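Local coordinates for protein sulfur oxygenase/reductase (PDB 6QPA) that probably catalyses the oxygen-dependent oxidation and reduction of elemental sulfur at a mononuclear iron site, at residues A13-K18 / M74-Y79; F45-Q50 / P301-G306; L49-H54 / D66-L71. All blocks are in the same frame, centred on the assembly; numbering follows the deposited sequence.

Interaction 1: residues A13-K18 / M74-Y79; sequences AKIANK and MGMFQY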
loop_
_atom_site.group_PDB
_atom_site.type_symbol
_atom_site.label_atom_id
_atom_site.label_comp_id
_atom_site.label_asym_id
_atom_site.label_seq_id
_atom_site.Cartn_x
_atom_site.Cartn_y
_atom_site.Cartn_z
ATOM N N ALA A 13 -51.130 3.090 4.680
ATOM C CA ALA A 13 -50.075 3.555 5.565
ATOM C C ALA A 13 -48.863 3.940 4.733
ATOM O O ALA A 13 -48.720 3.525 3.583
ATOM C CB ALA A 13 -49.670 2.482 6.581
ATOM N N LYS A 14 -47.986 4.744 5.323
ATOM C CA LYS A 14 -46.679 5.039 4.744
ATOM C C LYS A 14 -45.625 4.605 5.748
ATOM O O LYS A 14 -45.678 4.996 6.918
ATOM C CB LYS A 14 -46.543 6.509 4.362
ATOM C CG LYS A 14 -47.452 6.895 3.191
ATOM C CD LYS A 14 -47.278 8.345 2.800
ATOM C CE LYS A 14 -48.087 8.682 1.554
ATOM N NZ LYS A 14 -47.628 7.862 0.377
ATOM N N ILE A 15 -44.708 3.750 5.305
ATOM C CA ILE A 15 -43.777 3.100 6.200
ATOM C C ILE A 15 -42.353 3.424 5.774
ATOM O O ILE A 15 -42.073 3.758 4.613
ATOM C CB ILE A 15 -44.008 1.577 6.248
ATOM C CG1 ILE A 15 -43.622 0.939 4.910
ATOM C CG2 ILE A 15 -45.495 1.288 6.562
ATOM C CD1 ILE A 15 -43.803 -0.525 4.879
ATOM N N ALA A 16 -41.446 3.295 6.741
ATOM C CA ALA A 16 -40.040 3.580 6.510
ATOM C C ALA A 16 -39.447 2.574 5.536
ATOM O O ALA A 16 -39.695 1.374 5.627
ATOM C CB ALA A 16 -39.263 3.564 7.834
ATOM N N ASN A 17 -38.668 3.077 4.587
ATOM C CA ASN A 17 -38.039 2.245 3.570
ATOM C C ASN A 17 -36.638 1.883 4.060
ATOM O O ASN A 17 -35.645 2.541 3.759
ATOM C CB ASN A 17 -38.012 2.980 2.236
ATOM C CG ASN A 17 -37.428 2.147 1.126
ATOM O OD1 ASN A 17 -37.033 1.003 1.341
ATOM N ND2 ASN A 17 -37.389 2.706 -0.077
ATOM N N LYS A 18 -36.574 0.830 4.864
ATOM C CA LYS A 18 -35.313 0.345 5.406
ATOM C C LYS A 18 -35.476 -1.128 5.740
ATOM O O LYS A 18 -36.605 -1.609 5.893
ATOM C CB LYS A 18 -34.857 1.183 6.616
ATOM C CG LYS A 18 -35.789 1.268 7.813
ATOM C CD LYS A 18 -35.215 2.282 8.824
ATOM C CE LYS A 18 -35.998 2.337 10.139
ATOM N NZ LYS A 18 -35.838 1.121 11.006
ATOM N N MET A 74 -42.637 4.910 2.003
ATOM C CA MET A 74 -43.253 4.268 0.856
ATOM C C MET A 74 -44.668 3.861 1.230
ATOM O O MET A 74 -44.935 3.514 2.384
ATOM C CB MET A 74 -42.422 3.063 0.416
ATOM C CG MET A 74 -42.304 1.989 1.467
ATOM S SD MET A 74 -40.843 0.948 1.171
ATOM C CE MET A 74 -40.895 0.790 -0.599
ATOM N N GLY A 75 -45.579 3.949 0.269
ATOM C CA GLY A 75 -46.947 3.546 0.526
ATOM C C GLY A 75 -47.040 2.046 0.745
ATOM O O GLY A 75 -46.304 1.260 0.150
ATOM N N MET A 76 -47.935 1.650 1.642
ATOM C CA MET A 76 -48.238 0.238 1.860
ATOM C C MET A 76 -49.745 0.134 2.001
ATOM O O MET A 76 -50.314 0.673 2.950
ATOM C CB MET A 76 -47.525 -0.314 3.086
ATOM C CG MET A 76 -47.086 -1.754 2.905
ATOM S SD MET A 76 -48.236 -2.830 3.733
ATOM C CE MET A 76 -47.751 -2.526 5.444
ATOM N N PHE A 77 -50.393 -0.489 1.025
ATOM C CA PHE A 77 -51.845 -0.615 0.984
ATOM C C PHE A 77 -52.202 -2.075 1.166
ATOM O O PHE A 77 -51.728 -2.925 0.407
ATOM C CB PHE A 77 -52.435 -0.144 -0.350
ATOM C CG PHE A 77 -52.469 1.347 -0.537
ATOM C CD1 PHE A 77 -51.675 2.189 0.220
ATOM C CD2 PHE A 77 -53.314 1.904 -1.495
ATOM C CE1 PHE A 77 -51.704 3.565 0.025
ATOM C CE2 PHE A 77 -53.364 3.275 -1.691
ATOM C CZ PHE A 77 -52.550 4.113 -0.924
ATOM N N GLN A 78 -53.055 -2.367 2.128
ATOM C CA GLN A 78 -53.535 -3.729 2.328
ATOM C C GLN A 78 -55.024 -3.749 2.004
ATOM O O GLN A 78 -55.819 -3.125 2.707
ATOM C CB GLN A 78 -53.251 -4.220 3.752
ATOM C CG GLN A 78 -51.762 -4.472 4.048
ATOM C CD GLN A 78 -51.459 -4.816 5.517
ATOM O OE1 GLN A 78 -52.003 -4.210 6.439
ATOM N NE2 GLN A 78 -50.587 -5.800 5.727
ATOM N N TYR A 79 -55.399 -4.410 0.912
ATOM C CA TYR A 79 -56.811 -4.666 0.662
ATOM C C TYR A 79 -57.252 -5.825 1.526
ATOM O O TYR A 79 -56.621 -6.878 1.500
ATOM C CB TYR A 79 -57.105 -5.056 -0.787
ATOM C CG TYR A 79 -56.850 -4.049 -1.873
ATOM C CD1 TYR A 79 -56.069 -2.926 -1.661
ATOM C CD2 TYR A 79 -57.380 -4.258 -3.141
ATOM C CE1 TYR A 79 -55.829 -2.027 -2.681
ATOM C CE2 TYR A 79 -57.157 -3.369 -4.169
ATOM C CZ TYR A 79 -56.380 -2.254 -3.943
ATOM O OH TYR A 79 -56.158 -1.376 -4.991
#
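Ile15 and Met74 face each other where strand 7-15 runs antiparallel to strand 74-82, a pairing inside the curved antiparallel sheet of this sulfur oxygenase/reductase, whose family belongs to the dimeric alpha-beta barrel clan. Four backbone bonds join the strands, two between Ala13 and Met76 and two between Ile15 and Met74; that from Ile15 N to Met74 O is 2.9 Å.

Ile15, Met74 and Met76 lie on one face of the sheet. Met74 CG sits between the backbone N and the carbonyl carbon (chi1 62°), which brings it to 3.8 Å from Ile15 CG1. The branched isoleucine reaches further, its CD1 lying 4.0 Å from Met76 CG, so one side chain bridges two methionines. Beyond CG, Met74 meets Asn17 at about a right angle, with SD 3.6 Å from Asn17 CG and CE 4.0 Å from Asn17 ND2. The amide is fixed by other partners: ND2 donates to the carbonyl oxygens of Leu71 and Arg68, and OD1 is bonded to the Tyr22 hydroxyl. A flexible thioether suits this place, since it can bend at chi3 to follow the amide. An alanine in place of Met74 would probably open a gap beside Ile15 CG1 and leave the Asn17 amide without its sulfur and methyl packing.

On the other face, Lys14 runs out beside Gly75, where a side chain would point to the same face and compete with the lysine for room. The lysine is extended until chi4, and its CG lies 4.3 Å from Gly75 CA.

Interaction 2: residues F45-Q50 / P301-G306; sequences FEQLLQ and PMMEQG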
loop_
_atom_site.group_PDB
_atom_site.type_symbol
_atom_site.label_atom_id
_atom_site.label_comp_id
_atom_site.label_asym_id
_atom_site.label_seq_id
_atom_site.Cartn_x
_atom_site.Cartn_y
_atom_site.Cartn_z
ATOM N N PHE A 45 -57.388 -10.863 0.288
ATOM C CA PHE A 45 -56.589 -9.684 0.578
ATOM C C PHE A 45 -55.539 -9.461 -0.506
ATOM O O PHE A 45 -55.227 -10.355 -1.301
ATOM C CB PHE A 45 -55.941 -9.773 1.973
ATOM C CG PHE A 45 -54.823 -10.765 2.078
ATOM C CD1 PHE A 45 -53.515 -10.409 1.739
ATOM C CD2 PHE A 45 -55.066 -12.053 2.538
ATOM C CE1 PHE A 45 -52.463 -11.334 1.833
ATOM C CE2 PHE A 45 -54.009 -12.994 2.653
ATOM C CZ PHE A 45 -52.713 -12.630 2.293
ATOM N N GLU A 46 -55.013 -8.233 -0.530
ATOM C CA GLU A 46 -53.919 -7.823 -1.409
ATOM C C GLU A 46 -52.969 -6.992 -0.570
ATOM O O GLU A 46 -53.393 -5.999 0.018
ATOM C CB GLU A 46 -54.412 -6.980 -2.594
ATOM C CG GLU A 46 -55.511 -7.596 -3.407
ATOM C CD GLU A 46 -54.982 -8.567 -4.438
ATOM O OE1 GLU A 46 -53.755 -8.635 -4.588
ATOM O OE2 GLU A 46 -55.789 -9.261 -5.088
ATOM N N GLN A 47 -51.713 -7.408 -0.472
ATOM C CA GLN A 47 -50.692 -6.608 0.190
ATOM C C GLN A 47 -49.872 -5.905 -0.890
ATOM O O GLN A 47 -49.147 -6.550 -1.662
ATOM C CB GLN A 47 -49.814 -7.457 1.111
ATOM C CG GLN A 47 -48.904 -6.607 2.016
ATOM C CD GLN A 47 -47.935 -7.431 2.852
ATOM O OE1 GLN A 47 -47.239 -8.306 2.336
ATOM N NE2 GLN A 47 -47.879 -7.145 4.151
ATOM N N LEU A 48 -50.014 -4.585 -0.973
ATOM C CA LEU A 48 -49.397 -3.802 -2.033
ATOM C C LEU A 48 -48.327 -2.901 -1.435
ATOM O O LEU A 48 -48.603 -2.134 -0.508
ATOM C CB LEU A 48 -50.449 -2.969 -2.755
ATOM C CG LEU A 48 -51.657 -3.688 -3.349
ATOM C CD1 LEU A 48 -52.622 -2.669 -3.964
ATOM C CD2 LEU A 48 -51.203 -4.669 -4.422
ATOM N N LEU A 49 -47.110 -2.992 -1.962
ATOM C CA LEU A 49 -46.007 -2.138 -1.549
ATOM C C LEU A 49 -45.686 -1.163 -2.676
ATOM O O LEU A 49 -45.498 -1.578 -3.822
ATOM C CB LEU A 49 -44.768 -2.972 -1.183
ATOM C CG LEU A 49 -43.611 -2.143 -0.618
ATOM C CD1 LEU A 49 -44.049 -1.477 0.689
ATOM C CD2 LEU A 49 -42.363 -3.005 -0.394
ATOM N N GLN A 50 -45.635 0.129 -2.371
ATOM C CA GLN A 50 -45.386 1.099 -3.437
ATOM C C GLN A 50 -43.964 0.971 -3.972
ATOM O O GLN A 50 -43.012 0.803 -3.207
ATOM C CB GLN A 50 -45.623 2.526 -2.953
ATOM C CG GLN A 50 -45.378 3.558 -4.035
ATOM C CD GLN A 50 -45.641 4.959 -3.531
ATOM O OE1 GLN A 50 -45.718 5.193 -2.327
ATOM N NE2 GLN A 50 -45.778 5.891 -4.444
ATOM N N PRO A 301 -47.623 -6.294 -5.791
ATOM C CA PRO A 301 -48.366 -7.132 -4.842
ATOM C C PRO A 301 -47.424 -8.120 -4.159
ATOM O O PRO A 301 -46.882 -9.020 -4.803
ATOM C CB PRO A 301 -49.403 -7.838 -5.729
ATOM C CG PRO A 301 -48.765 -7.888 -7.080
ATOM C CD PRO A 301 -47.920 -6.637 -7.193
ATOM N N MET A 302 -47.176 -7.923 -2.865
ATOM C CA MET A 302 -46.241 -8.784 -2.156
ATOM C C MET A 302 -46.859 -10.145 -1.874
ATOM O O MET A 302 -46.239 -11.185 -2.113
ATOM C CB MET A 302 -45.809 -8.128 -0.845
ATOM C CG MET A 302 -44.887 -6.944 -0.958
ATOM S SD MET A 302 -43.784 -7.022 -2.416
ATOM C CE MET A 302 -42.408 -7.991 -1.777
ATOM N N MET A 303 -48.066 -10.154 -1.318
ATOM C CA MET A 303 -48.769 -11.370 -0.942
ATOM C C MET A 303 -50.194 -11.182 -1.402
ATOM O O MET A 303 -50.699 -10.060 -1.387
ATOM C CB MET A 303 -48.748 -11.632 0.576
ATOM C CG MET A 303 -47.360 -11.690 1.194
ATOM S SD MET A 303 -47.375 -12.293 2.899
ATOM C CE MET A 303 -46.287 -11.100 3.696
ATOM N N GLU A 304 -50.820 -12.255 -1.861
ATOM C CA GLU A 304 -52.203 -12.173 -2.300
ATOM C C GLU A 304 -52.917 -13.440 -1.893
ATOM O O GLU A 304 -52.348 -14.534 -1.979
ATOM C CB GLU A 304 -52.325 -12.029 -3.812
ATOM C CG GLU A 304 -51.474 -10.956 -4.419
ATOM C CD GLU A 304 -51.691 -10.878 -5.915
ATOM O OE1 GLU A 304 -50.867 -11.464 -6.652
ATOM O OE2 GLU A 304 -52.697 -10.260 -6.335
ATOM N N GLN A 305 -54.147 -13.292 -1.423
ATOM C CA GLN A 305 -55.074 -14.421 -1.374
ATOM C C GLN A 305 -56.235 -13.956 -2.246
ATOM O O GLN A 305 -57.059 -13.124 -1.838
ATOM C CB GLN A 305 -55.418 -14.847 0.067
ATOM C CG GLN A 305 -56.849 -14.749 0.558
ATOM C CD GLN A 305 -57.809 -15.776 -0.012
ATOM O OE1 GLN A 305 -57.832 -16.055 -1.217
ATOM N NE2 GLN A 305 -58.651 -16.312 0.862
ATOM N N GLY A 306 -56.239 -14.444 -3.491
ATOM C CA GLY A 306 -57.053 -13.846 -4.526
ATOM C C GLY A 306 -58.388 -14.509 -4.798
ATOM O O GLY A 306 -59.005 -14.210 -5.822
#
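Phe45 packs against Gln305 where strand 42-53 runs antiparallel to the end of strand 290-305, a buried pairing within the antiparallel sheet of this member of the dimeric alpha-beta barrel clan. Two backbone bonds join the pair, Phe45 N to Gln305 O and Gln305 N to Phe45 O. With CG between the backbone N and the carbonyl carbon (chi1 72°), the phenyl ring lies beneath the opposing strand: Gln305 N stands 3.9 Å above the ring plane, over its centre, while Met303 CB meets the ring edge in its plane. Gln305 CB also packs 3.5 Å from Phe45 CE2; the far end of that glutamine leads away and bonds Asp275 of a neighbouring subunit.

Glu46 points to the other face, where its OE1 comes within 2.6 Å of Glu304 OE2, the carboxylate planes turned 53° apart. Two acid oxygens so near suggest that one group probably holds a proton. Arg158 forms a salt bridge with Glu304 OE2, and Ser156 N donates to OE1 of Glu304, which would help to stabilise charge in this buried spot.

Gln47 returns to the face of Phe45. Its N bonds Met303 O, while its carbonyl oxygen accepts from Met302 N at 2.7 Å, where the partner chain turns a corner at Met303. The extended glutamine lies side by side with Met303, Gln47 OE1 3.2 Å from Met303 CE, a long unbranched thioether matching a long amide chain.

Leu48, on the face of Glu46, adds a branched apolar end where the opposing strand offers a proline. Its CD2 rests 3.8 Å from Pro301 CA and 3.9 Å from Pro301 CB.

Interaction 3: residues L49-H54 / D66-L71; sequences LQTGIH and DMRETL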
loop_
_atom_site.group_PDB
_atom_site.type_symbol
_atom_site.label_atom_id
_atom_site.label_comp_id
_atom_site.label_asym_id
_atom_site.label_seq_id
_atom_site.Cartn_x
_atom_site.Cartn_y
_atom_site.Cartn_z
ATOM N N LEU A 49 -47.110 -2.992 -1.962
ATOM C CA LEU A 49 -46.007 -2.138 -1.549
ATOM C C LEU A 49 -45.686 -1.163 -2.676
ATOM O O LEU A 49 -45.498 -1.578 -3.822
ATOM C CB LEU A 49 -44.768 -2.972 -1.183
ATOM C CG LEU A 49 -43.611 -2.143 -0.618
ATOM C CD1 LEU A 49 -44.049 -1.477 0.689
ATOM C CD2 LEU A 49 -42.363 -3.005 -0.394
ATOM N N GLN A 50 -45.635 0.129 -2.371
ATOM C CA GLN A 50 -45.386 1.099 -3.437
ATOM C C GLN A 50 -43.964 0.971 -3.972
ATOM O O GLN A 50 -43.012 0.803 -3.207
ATOM C CB GLN A 50 -45.623 2.526 -2.953
ATOM C CG GLN A 50 -45.378 3.558 -4.035
ATOM C CD GLN A 50 -45.641 4.959 -3.531
ATOM O OE1 GLN A 50 -45.718 5.193 -2.327
ATOM N NE2 GLN A 50 -45.778 5.891 -4.444
ATOM N N THR A 51 -43.833 1.022 -5.306
ATOM C CA THR A 51 -42.547 1.007 -5.986
ATOM C C THR A 51 -42.229 2.305 -6.707
ATOM O O THR A 51 -41.065 2.533 -7.048
ATOM C CB THR A 51 -42.508 -0.126 -7.023
ATOM O OG1 THR A 51 -43.621 0.021 -7.918
ATOM C CG2 THR A 51 -42.572 -1.478 -6.337
ATOM N N GLY A 52 -43.219 3.164 -6.929
ATOM C CA GLY A 52 -42.974 4.413 -7.629
ATOM C C GLY A 52 -44.286 5.099 -7.971
ATOM O O GLY A 52 -45.320 4.836 -7.351
ATOM N N ILE A 53 -44.223 5.990 -8.965
ATOM C CA ILE A 53 -45.392 6.728 -9.438
ATOM C C ILE A 53 -45.312 6.841 -10.954
ATOM O O ILE A 53 -44.299 6.512 -11.579
ATOM C CB ILE A 53 -45.501 8.149 -8.844
ATOM C CG1 ILE A 53 -44.372 9.032 -9.414
ATOM C CG2 ILE A 53 -45.540 8.144 -7.316
ATOM C CD1 ILE A 53 -44.561 10.532 -9.174
ATOM N N HIS A 54 -46.407 7.314 -11.547
ATOM C CA HIS A 54 -46.364 7.733 -12.937
ATOM C C HIS A 54 -46.025 9.220 -12.998
ATOM O O HIS A 54 -46.796 10.036 -12.493
ATOM C CB HIS A 54 -47.681 7.473 -13.648
ATOM C CG HIS A 54 -47.539 7.439 -15.142
ATOM N ND1 HIS A 54 -47.122 8.530 -15.874
ATOM C CD2 HIS A 54 -47.707 6.430 -16.035
ATOM C CE1 HIS A 54 -47.055 8.200 -17.153
ATOM N NE2 HIS A 54 -47.403 6.930 -17.278
ATOM N N ASP A 66 -39.788 3.736 -11.053
ATOM C CA ASP A 66 -39.075 2.908 -10.084
ATOM C C ASP A 66 -38.402 3.833 -9.085
ATOM O O ASP A 66 -37.350 4.413 -9.373
ATOM C CB ASP A 66 -38.049 2.015 -10.777
ATOM C CG ASP A 66 -37.307 1.111 -9.806
ATOM O OD1 ASP A 66 -37.609 1.128 -8.589
ATOM O OD2 ASP A 66 -36.405 0.381 -10.271
ATOM N N MET A 67 -39.011 3.963 -7.907
ATOM C CA MET A 67 -38.423 4.715 -6.810
ATOM C C MET A 67 -38.062 3.804 -5.639
ATOM O O MET A 67 -37.953 4.283 -4.503
ATOM C CB MET A 67 -39.381 5.822 -6.350
ATOM C CG MET A 67 -39.792 6.810 -7.443
ATOM S SD MET A 67 -41.137 7.938 -6.946
ATOM C CE MET A 67 -40.256 8.998 -5.786
ATOM N N ARG A 68 -37.883 2.498 -5.888
ATOM C CA ARG A 68 -37.749 1.546 -4.780
ATOM C C ARG A 68 -36.568 1.878 -3.877
ATOM O O ARG A 68 -36.610 1.581 -2.683
ATOM C CB ARG A 68 -37.619 0.113 -5.303
ATOM C CG ARG A 68 -38.927 -0.464 -5.845
ATOM C CD ARG A 68 -38.693 -1.798 -6.527
ATOM N NE ARG A 68 -37.825 -1.623 -7.697
ATOM C CZ ARG A 68 -37.360 -2.617 -8.446
ATOM N NH1 ARG A 68 -37.686 -3.868 -8.156
ATOM N NH2 ARG A 68 -36.564 -2.366 -9.481
ATOM N N GLU A 69 -35.526 2.513 -4.408
ATOM C CA GLU A 69 -34.348 2.822 -3.606
ATOM C C GLU A 69 -34.450 4.131 -2.831
ATOM O O GLU A 69 -33.691 4.323 -1.877
ATOM C CB GLU A 69 -33.102 2.883 -4.498
ATOM C CG GLU A 69 -32.757 1.593 -5.237
ATOM C CD GLU A 69 -32.369 0.456 -4.307
ATOM O OE1 GLU A 69 -31.476 0.657 -3.452
ATOM O OE2 GLU A 69 -32.957 -0.639 -4.424
ATOM N N THR A 70 -35.335 5.044 -3.231
ATOM C CA THR A 70 -35.333 6.412 -2.726
ATOM C C THR A 70 -36.607 6.826 -2.009
ATOM O O THR A 70 -36.570 7.788 -1.243
ATOM C CB THR A 70 -35.093 7.389 -3.881
ATOM O OG1 THR A 70 -36.118 7.195 -4.853
ATOM C CG2 THR A 70 -33.760 7.109 -4.542
ATOM N N LEU A 71 -37.719 6.144 -2.233
ATOM C CA LEU A 71 -38.988 6.529 -1.643
ATOM C C LEU A 71 -38.923 6.286 -0.146
ATOM O O LEU A 71 -38.634 5.168 0.287
ATOM C CB LEU A 71 -40.099 5.717 -2.294
ATOM C CG LEU A 71 -41.578 6.013 -2.237
ATOM C CD1 LEU A 71 -41.891 7.449 -2.575
ATOM C CD2 LEU A 71 -42.232 5.088 -3.249
#
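Gln50 and Leu71 supply the closest side-chain packing between strand 42-53 and the loop at 66-71. Leu71 CD2 approaches the amide of Gln50, 3.4 Å from CD and at similar distances from OE1 and NE2, the two side chains meeting at about a right angle. Thr51 and Arg68 lie side by side: the methyl CG2 of the threonine is 3.8 Å from Arg68 CG, so the arginine lends its aliphatic part. Met67 places its thioether by Gly52 and Ile53, with SD 4.2 Å from Ile53 CG1; Ile111 of a neighbouring subunit packs on both Met67 and Ile53.

Of hydrogen bonds, one joins the two segments, Met67 N to Thr51 O at 2.6 Å. Others brace each side. Gln50, extended with CG anti to the backbone N (chi1 -180°), sends NE2 to Gly52 O from above that carbonyl plane, while its OE1 accepts from Gly75 N. In the loop, Met67 O takes bonds from both Thr70 N and Leu71 N.

Charge is paired within the loop. Arg68 grips Asp66 side-on, NE to OD1 and NH2 to OD2, the latter at 2.9 Å, and its backbone N reaches OD1 from the opposite face of the carboxylate. A short acid two residues before the arginine suits this double role.

Gly52 fits because a side chain here would crowd Asp66 N, and its backbone angles (phi 170°, psi -159°) would be strained for a residue with a side chain. Thr51 and Gly52 together face Phe298, which makes a classic beta bulge, and against it the loop sets the Asx turn of Asp66.

Strand 42-53 ties the set together: interaction 2 pairs its middle with strand 290-305, and interaction 3 packs its end against the loop that leads to strand 74-82. The same strand also lies beside 74-82, so interactions 1 and 2 sit in neighbouring strand pairs of one antiparallel sheet, centres 12 Å apart, and Phe77 O and Leu48 N are probably bonded across them. Interaction 3 falls between the two segments of interaction 1 in sequence, 11 Å from it. Strands from near both ends of the chain thus meet in one sheet. The side chain of Ala13 in interaction 1 lies about 11 Å from the iron and that of Phe45 in interaction 2 about 10 Å, while interaction 3 is remote.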